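Local structure of protein sifA (Salmonella typhimurium, 3CXB) at residues 90-102 against 107-119. The protein is a secreted effector required for endosomal tubulation and formation of Salmonella-induced filaments in host cells, and binds the host protein PLEKHM2. Residues are numbered along the deposited sequence; the frame is centred on the assembly and turned at random.
Sequences HENDATIILRIMD and NELLRITQNTDTF
Ile100 and Leu110 meet on the buried face of an antiparallel beta hairpin. Ile100 CD1 lies 3.5 Å from Leu110 CD2. Leu98 and Ile112 continue this apolar row, touching through their CB atoms at 4.1 Å. Ile96 CG2 rests on the aliphatic start of Gln114. Helix 62-75 packs on this face through Phe69, Leu65 and Thr66, and strand 84-87 flanks strand 96-101.

Paired backbone bonds join Ile96 with Gln114 and Leu98 with Ile112. At the turn end Leu109 and Leu110 both face Ile100, a classic beta bulge. Ile100 O accepts Leu109 N at 2.8 Å and Leu110 N only weakly.

The other face is mixed: Arg99, Arg111 and Thr113 are partly exposed, but Ile97 is buried. Arg99 CG sits between the backbone N and the carbonyl carbon (chi1 48°), then the chain runs extended. Arg99 NH2 reaches Glu108 OE1 at 3.1 Å, on its anti side and tilted out of the carboxylate plane, with guanidinium and carboxylate planes 83° apart. Arg111 NH2 forms a salt bridge with Glu108 OE1 at 3.0 Å and a weak hydrogen bond with Glu108 OE2. Ile97 CG2 lies over one face of the Arg111 guanidinium, 3.7 Å above the plane and offset toward its rim.

The Glu108 carboxylate probably offsets the like charges of Arg99 and Arg111, whose NH2 atoms are 5.0 Å apart, and they would favour its ionised form.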
ATOM      1  N   HIS A  90      17.856  10.563  10.114  1.00108.74           N
ATOM      2  CA  HIS A  90      19.249  10.281   9.799  1.00123.83           C
ATOM      3  C   HIS A  90      19.332   9.088   8.856  1.00123.63           C
ATOM      4  O   HIS A  90      20.161   8.194   9.030  1.00125.71           O
ATOM      5  CB  HIS A  90      20.028  10.004  11.091  1.00141.86           C
ATOM      6  CG  HIS A  90      19.994  11.137  12.075  1.00160.99           C
ATOM      7  ND1 HIS A  90      18.817  11.644  12.585  1.00167.29           N
ATOM      8  CD2 HIS A  90      20.991  11.860  12.639  1.00167.36           C
ATOM      9  CE1 HIS A  90      19.091  12.630  13.421  1.00175.71           C
ATOM     10  NE2 HIS A  90      20.402  12.782  13.472  1.00175.73           N
ATOM     11  N   GLU A  91      18.453   9.091   7.858  1.00124.56           N
ATOM     12  CA  GLU A  91      18.380   8.030   6.862  1.00123.79           C
ATOM     13  C   GLU A  91      18.324   6.630   7.464  1.00120.64           C
ATOM     14  O   GLU A  91      18.775   5.657   6.854  1.00120.58           O
ATOM     15  CB  GLU A  91      19.551   8.139   5.887  1.00128.60           C
ATOM     16  CG  GLU A  91      19.526   9.417   5.053  1.00135.20           C
ATOM     17  CD  GLU A  91      19.681   9.152   3.565  1.00138.59           C
ATOM     18  OE1 GLU A  91      19.727  10.130   2.790  1.00140.89           O
ATOM     19  OE2 GLU A  91      19.753   7.965   3.173  1.00140.92           O
ATOM     20  N   ASN A  92      17.759   6.544   8.666  1.00117.65           N
ATOM     21  CA  ASN A  92      17.608   5.273   9.365  1.00113.09           C
ATOM     22  C   ASN A  92      16.383   4.560   8.800  1.00102.23           C
ATOM     23  O   ASN A  92      15.264   4.715   9.287  1.00100.79           O
ATOM     24  CB  ASN A  92      17.427   5.503  10.868  1.00127.77           C
ATOM     25  CG  ASN A  92      17.328   4.202  11.651  1.00138.05           C
ATOM     26  OD1 ASN A  92      17.058   4.206  12.857  1.00145.68           O
ATOM     27  ND2 ASN A  92      17.552   3.081  10.970  1.00145.57           N
ATOM     28  N   ASP A  93      16.620   3.781   7.759  1.00 87.94           N
ATOM     29  CA  ASP A  93      15.585   3.032   7.073  1.00 77.27           C
ATOM     30  C   ASP A  93      14.601   2.283   7.993  1.00 74.97           C
ATOM     31  O   ASP A  93      13.419   2.123   7.670  1.00 68.64           O
ATOM     32  CB  ASP A  93      16.272   2.055   6.133  1.00 67.06           C
ATOM     33  CG  ASP A  93      15.374   1.588   5.045  1.00 60.33           C
ATOM     34  OD1 ASP A  93      14.632   2.430   4.505  1.00 56.57           O
ATOM     35  OD2 ASP A  93      15.417   0.390   4.720  1.00 57.15           O
ATOM     36  N   ALA A  94      15.092   1.817   9.137  1.00 71.38           N
ATOM     37  CA  ALA A  94      14.255   1.080  10.076  1.00 63.89           C
ATOM     38  C   ALA A  94      13.044   1.888  10.526  1.00 58.21           C
ATOM     39  O   ALA A  94      12.033   1.324  10.941  1.00 55.42           O
ATOM     40  CB  ALA A  94      15.077   0.658  11.292  1.00 63.07           C
ATOM     41  N   THR A  95      13.143   3.206  10.441  1.00 53.66           N
ATOM     42  CA  THR A  95      12.053   4.058  10.867  1.00 52.92           C
ATOM     43  C   THR A  95      11.700   5.136   9.829  1.00 51.97           C
ATOM     44  O   THR A  95      12.526   5.496   8.975  1.00 50.33           O
ATOM     45  CB  THR A  95      12.412   4.708  12.230  1.00 50.85           C
ATOM     46  OG1 THR A  95      11.645   5.904  12.429  1.00 51.83           O
ATOM     47  CG2 THR A  95      13.887   5.046  12.272  1.00 55.93           C
ATOM     48  N   ILE A  96      10.455   5.614   9.877  1.00 49.37           N
ATOM     49  CA  ILE A  96       9.999   6.675   8.982  1.00 47.49           C
ATOM     50  C   ILE A  96       8.981   7.545   9.714  1.00 45.80           C
ATOM     51  O   ILE A  96       8.185   7.053  10.516  1.00 45.08           O
ATOM     52  CB  ILE A  96       9.410   6.119   7.658  1.00 43.04           C
ATOM     53  CG1 ILE A  96       8.976   7.285   6.770  1.00 41.46           C
ATOM     54  CG2 ILE A  96       8.286   5.177   7.940  1.00 40.25           C
ATOM     55  CD1 ILE A  96       8.782   6.917   5.333  1.00 42.39           C
ATOM     56  N   ILE A  97       9.022   8.845   9.444  1.00 45.45           N
ATOM     57  CA  ILE A  97       8.137   9.802  10.098  1.00 45.92           C
ATOM     58  C   ILE A  97       7.389  10.654   9.086  1.00 44.25           C
ATOM     59  O   ILE A  97       7.939  11.012   8.050  1.00 46.99           O
ATOM     60  CB  ILE A  97       8.959  10.736  10.977  1.00 46.52           C
ATOM     61  CG1 ILE A  97       9.908   9.908  11.835  1.00 49.80           C
ATOM     62  CG2 ILE A  97       8.060  11.572  11.839  1.00 44.64           C
ATOM     63  CD1 ILE A  97      10.830  10.736  12.683  1.00 51.49           C
ATOM     64  N   LEU A  98       6.136  10.974   9.380  1.00 43.41           N
ATOM     65  CA  LEU A  98       5.332  11.806   8.492  1.00 42.43           C
ATOM     66  C   LEU A  98       4.871  12.880   9.431  1.00 41.09           C
ATOM     67  O   LEU A  98       4.600  12.590  10.589  1.00 36.59           O
ATOM     68  CB  LEU A  98       4.110  11.045   7.953  1.00 44.33           C
ATOM     69  CG  LEU A  98       4.345   9.631   7.404  1.00 44.59           C
ATOM     70  CD1 LEU A  98       3.050   9.064   6.897  1.00 48.26           C
ATOM     71  CD2 LEU A  98       5.343   9.653   6.288  1.00 45.06           C
ATOM     72  N   ARG A  99       4.778  14.110   8.951  1.00 41.03           N
ATOM     73  CA  ARG A  99       4.362  15.183   9.827  1.00 43.85           C
ATOM     74  C   ARG A  99       3.821  16.407   9.120  1.00 41.61           C
ATOM     75  O   ARG A  99       4.066  16.617   7.941  1.00 43.18           O
ATOM     76  CB  ARG A  99       5.537  15.586  10.701  1.00 49.36           C
ATOM     77  CG  ARG A  99       6.800  15.781   9.912  1.00 58.26           C
ATOM     78  CD  ARG A  99       7.941  16.227  10.805  1.00 68.85           C
ATOM     79  NE  ARG A  99       9.146  16.487  10.018  1.00 78.27           N
ATOM     80  CZ  ARG A  99      10.217  17.132  10.468  1.00 82.23           C
ATOM     81  NH1 ARG A  99      11.252  17.312   9.660  1.00 84.00           N
ATOM     82  NH2 ARG A  99      10.251  17.596  11.715  1.00 85.67           N
ATOM     83  N   ILE A 100       3.083  17.215   9.865  1.00 39.76           N
ATOM     84  CA  ILE A 100       2.511  18.438   9.350  1.00 41.27           C
ATOM     85  C   ILE A 100       3.112  19.539  10.205  1.00 46.04           C
ATOM     86  O   ILE A 100       2.854  19.577  11.410  1.00 44.95           O
ATOM     87  CB  ILE A 100       0.977  18.464   9.544  1.00 38.72           C
ATOM     88  CG1 ILE A 100       0.333  17.243   8.876  1.00 35.62           C
ATOM     89  CG2 ILE A 100       0.394  19.753   8.962  1.00 35.83           C
ATOM     90  CD1 ILE A 100      -1.175  17.173   9.046  1.00 25.85           C
ATOM     91  N   MET A 101       3.899  20.427   9.594  1.00 53.78           N
ATOM     92  CA  MET A 101       4.548  21.532  10.313  1.00 62.18           C
ATOM     93  C   MET A 101       3.700  22.791  10.332  1.00 71.44           C
ATOM     94  O   MET A 101       2.586  22.801   9.829  1.00 73.84           O
ATOM     95  CB  MET A 101       5.891  21.870   9.668  1.00 60.53           C
ATOM     96  CG  MET A 101       6.868  20.725   9.615  1.00 56.06           C
ATOM     97  SD  MET A 101       7.328  20.184  11.247  1.00 56.17           S
ATOM     98  CE  MET A 101       6.112  18.885  11.482  1.00 56.65           C
ATOM     99  N   ASP A 102       4.236  23.859  10.909  1.00 84.38           N
ATOM    100  CA  ASP A 102       3.515  25.126  10.964  1.00100.05           C
ATOM    101  C   ASP A 102       4.138  26.045   9.919  1.00110.51           C
ATOM    102  O   ASP A 102       5.162  25.705   9.330  1.00111.74           O
ATOM    103  CB  ASP A 102       3.639  25.762  12.353  1.00103.47           C
ATOM    104  CG  ASP A 102       2.526  26.766  12.643  1.00104.97           C
ATOM    105  OD1 ASP A 102       2.311  27.692  11.829  1.00105.11           O
ATOM    106  OD2 ASP A 102       1.861  26.632  13.693  1.00105.12           O
ATOM    107  N   ASN A 107       7.845  24.150  15.118  1.00117.56           N
ATOM    108  CA  ASN A 107       7.439  22.890  15.742  1.00111.33           C
ATOM    109  C   ASN A 107       6.584  21.969  14.853  1.00 98.37           C
ATOM    110  O   ASN A 107       6.452  22.180  13.641  1.00100.99           O
ATOM    111  CB  ASN A 107       6.705  23.160  17.070  1.00122.10           C
ATOM    112  CG  ASN A 107       7.592  23.843  18.114  1.00131.97           C
ATOM    113  OD1 ASN A 107       8.620  23.303  18.533  1.00138.84           O
ATOM    114  ND2 ASN A 107       7.185  25.031  18.543  1.00139.40           N
ATOM    115  N   GLU A 108       6.004  20.945  15.473  1.00 88.63           N
ATOM    116  CA  GLU A 108       5.192  19.970  14.760  1.00 77.55           C
ATOM    117  C   GLU A 108       3.727  19.959  15.167  1.00 73.12           C
ATOM    118  O   GLU A 108       3.397  19.826  16.343  1.00 74.07           O
ATOM    119  CB  GLU A 108       5.767  18.576  14.971  1.00 75.27           C
ATOM    120  CG  GLU A 108       7.220  18.438  14.562  1.00 68.23           C
ATOM    121  CD  GLU A 108       7.765  17.061  14.854  1.00 62.50           C
ATOM    122  OE1 GLU A 108       8.859  16.739  14.351  1.00 58.70           O
ATOM    123  OE2 GLU A 108       7.104  16.300  15.594  1.00 57.45           O
ATOM    124  N   LEU A 109       2.852  20.086  14.173  1.00 66.40           N
ATOM    125  CA  LEU A 109       1.408  20.086  14.379  1.00 57.13           C
ATOM    126  C   LEU A 109       0.860  18.658  14.533  1.00 52.80           C
ATOM    127  O   LEU A 109      -0.040  18.395  15.349  1.00 50.12           O
ATOM    128  CB  LEU A 109       0.727  20.782  13.200  1.00 56.35           C
ATOM    129  CG  LEU A 109       0.957  22.294  13.068  1.00 55.08           C
ATOM    130  CD1 LEU A 109       0.215  22.794  11.863  1.00 54.26           C
ATOM    131  CD2 LEU A 109       0.482  23.037  14.330  1.00 56.61           C
ATOM    132  N   LEU A 110       1.418  17.743  13.749  1.00 45.76           N
ATOM    133  CA  LEU A 110       1.019  16.344  13.770  1.00 41.16           C
ATOM    134  C   LEU A 110       2.246  15.527  13.430  1.00 38.99           C
ATOM    135  O   LEU A 110       2.919  15.782  12.441  1.00 39.59           O
ATOM    136  CB  LEU A 110      -0.085  16.099  12.737  1.00 41.46           C
ATOM    137  CG  LEU A 110      -0.695  14.701  12.596  1.00 39.87           C
ATOM    138  CD1 LEU A 110      -1.527  14.392  13.829  1.00 39.46           C
ATOM    139  CD2 LEU A 110      -1.555  14.630  11.349  1.00 35.73           C
ATOM    140  N   ARG A 111       2.539  14.542  14.258  1.00 38.95           N
ATOM    141  CA  ARG A 111       3.713  13.714  14.045  1.00 37.72           C
ATOM    142  C   ARG A 111       3.321  12.246  13.992  1.00 34.30           C
ATOM    143  O   ARG A 111       2.618  11.760  14.865  1.00 33.54           O
ATOM    144  CB  ARG A 111       4.686  13.942  15.199  1.00 43.62           C
ATOM    145  CG  ARG A 111       6.003  13.194  15.096  1.00 48.57           C
ATOM    146  CD  ARG A 111       6.822  13.384  16.376  1.00 54.79           C
ATOM    147  NE  ARG A 111       8.017  12.546  16.376  1.00 61.15           N
ATOM    148  CZ  ARG A 111       9.052  12.728  15.563  1.00 63.20           C
ATOM    149  NH1 ARG A 111      10.098  11.911  15.618  1.00 65.91           N
ATOM    150  NH2 ARG A 111       9.047  13.743  14.711  1.00 63.37           N
ATOM    151  N   ILE A 112       3.777  11.536  12.971  1.00 32.18           N
ATOM    152  CA  ILE A 112       3.481  10.115  12.831  1.00 33.05           C
ATOM    153  C   ILE A 112       4.799   9.400  12.660  1.00 32.54           C
ATOM    154  O   ILE A 112       5.547   9.691  11.720  1.00 35.78           O
ATOM    155  CB  ILE A 112       2.645   9.810  11.574  1.00 29.37           C
ATOM    156  CG1 ILE A 112       1.210  10.322  11.737  1.00 31.40           C
ATOM    157  CG2 ILE A 112       2.635   8.319  11.319  1.00 27.49           C
ATOM    158  CD1 ILE A 112       0.381  10.250  10.436  1.00 26.07           C
ATOM    159  N   THR A 113       5.112   8.471  13.554  1.00 34.75           N
ATOM    160  CA  THR A 113       6.367   7.750  13.395  1.00 38.97           C
ATOM    161  C   THR A 113       6.014   6.294  13.193  1.00 36.92           C
ATOM    162  O   THR A 113       5.014   5.814  13.726  1.00 37.58           O
ATOM    163  CB  THR A 113       7.263   7.914  14.627  1.00 39.57           C
ATOM    164  OG1 THR A 113       6.676   7.212  15.725  1.00 42.87           O
ATOM    165  CG2 THR A 113       7.393   9.407  15.000  1.00 38.22           C
ATOM    166  N   GLN A 114       6.804   5.607  12.382  1.00 38.18           N
ATOM    167  CA  GLN A 114       6.551   4.201  12.126  1.00 40.31           C
ATOM    168  C   GLN A 114       7.867   3.460  12.201  1.00 41.32           C
ATOM    169  O   GLN A 114       8.774   3.664  11.396  1.00 40.17           O
ATOM    170  CB  GLN A 114       5.895   3.989  10.750  1.00 38.79           C
ATOM    171  CG  GLN A 114       4.782   4.981  10.413  1.00 38.58           C
ATOM    172  CD  GLN A 114       3.898   4.522   9.259  1.00 38.82           C
ATOM    173  OE1 GLN A 114       4.319   3.753   8.376  1.00 40.27           O
ATOM    174  NE2 GLN A 114       2.670   5.004   9.254  1.00 35.08           N
ATOM    175  N   ASN A 115       7.962   2.605  13.202  1.00 44.01           N
ATOM    176  CA  ASN A 115       9.144   1.807  13.431  1.00 47.81           C
ATOM    177  C   ASN A 115       8.878   0.430  12.860  1.00 50.61           C
ATOM    178  O   ASN A 115       7.928   0.240  12.109  1.00 52.34           O
ATOM    179  CB  ASN A 115       9.413   1.736  14.932  1.00 47.10           C
ATOM    180  CG  ASN A 115       9.532   3.107  15.557  1.00 46.05           C
ATOM    181  OD1 ASN A 115      10.446   3.861  15.246  1.00 47.65           O
ATOM    182  ND2 ASN A 115       8.598   3.446  16.429  1.00 48.35           N
ATOM    183  N   THR A 116       9.712  -0.527  13.233  1.00 55.16           N
ATOM    184  CA  THR A 116       9.591  -1.899  12.752  1.00 59.01           C
ATOM    185  C   THR A 116       8.398  -2.697  13.258  1.00 58.43           C
ATOM    186  O   THR A 116       7.877  -3.552  12.547  1.00 60.41           O
ATOM    187  CB  THR A 116      10.847  -2.691  13.106  1.00 63.76           C
ATOM    188  OG1 THR A 116      11.121  -2.537  14.509  1.00 63.72           O
ATOM    189  CG2 THR A 116      12.039  -2.185  12.300  1.00 63.42           C
ATOM    190  N   ASP A 117       7.971  -2.423  14.484  1.00 58.06           N
ATOM    191  CA  ASP A 117       6.861  -3.161  15.076  1.00 56.75           C
ATOM    192  C   ASP A 117       5.697  -2.331  15.581  1.00 51.79           C
ATOM    193  O   ASP A 117       4.639  -2.870  15.886  1.00 48.44           O
ATOM    194  CB  ASP A 117       7.378  -4.001  16.233  1.00 60.22           C
ATOM    195  CG  ASP A 117       7.153  -5.459  16.017  1.00 63.85           C
ATOM    196  OD1 ASP A 117       7.668  -6.255  16.830  1.00 66.27           O
ATOM    197  OD2 ASP A 117       6.458  -5.798  15.030  1.00 66.14           O
ATOM    198  N   THR A 118       5.893  -1.024  15.674  1.00 46.71           N
ATOM    199  CA  THR A 118       4.849  -0.149  16.177  1.00 43.89           C
ATOM    200  C   THR A 118       4.796   1.128  15.370  1.00 39.50           C
ATOM    201  O   THR A 118       5.617   1.358  14.496  1.00 39.61           O
ATOM    202  CB  THR A 118       5.134   0.250  17.616  1.00 39.35           C
ATOM    203  OG1 THR A 118       6.151   1.264  17.632  1.00 35.73           O
ATOM    204  CG2 THR A 118       5.622  -0.961  18.404  1.00 41.28           C
ATOM    205  N   PHE A 119       3.809   1.950  15.665  1.00 36.95           N
ATOM    206  CA  PHE A 119       3.680   3.230  15.014  1.00 35.32           C
ATOM    207  C   PHE A 119       2.892   4.109  15.966  1.00 35.75           C
ATOM    208  O   PHE A 119       1.997   3.626  16.671  1.00 37.69           O
ATOM    209  CB  PHE A 119       2.983   3.070  13.670  1.00 32.48           C
ATOM    210  CG  PHE A 119       1.680   2.351  13.734  1.00 27.41           C
ATOM    211  CD1 PHE A 119       0.501   3.048  13.957  1.00 26.35           C
ATOM    212  CD2 PHE A 119       1.618   0.985  13.496  1.00 27.21           C
ATOM    213  CE1 PHE A 119      -0.749   2.400  13.933  1.00 23.72           C
ATOM    214  CE2 PHE A 119       0.381   0.330  13.473  1.00 27.43           C
ATOM    215  CZ  PHE A 119      -0.813   1.054  13.693  1.00 23.75           C
TER
HETATM  216  O   HOH W   1       9.274   1.993   9.219  1.00 62.73           O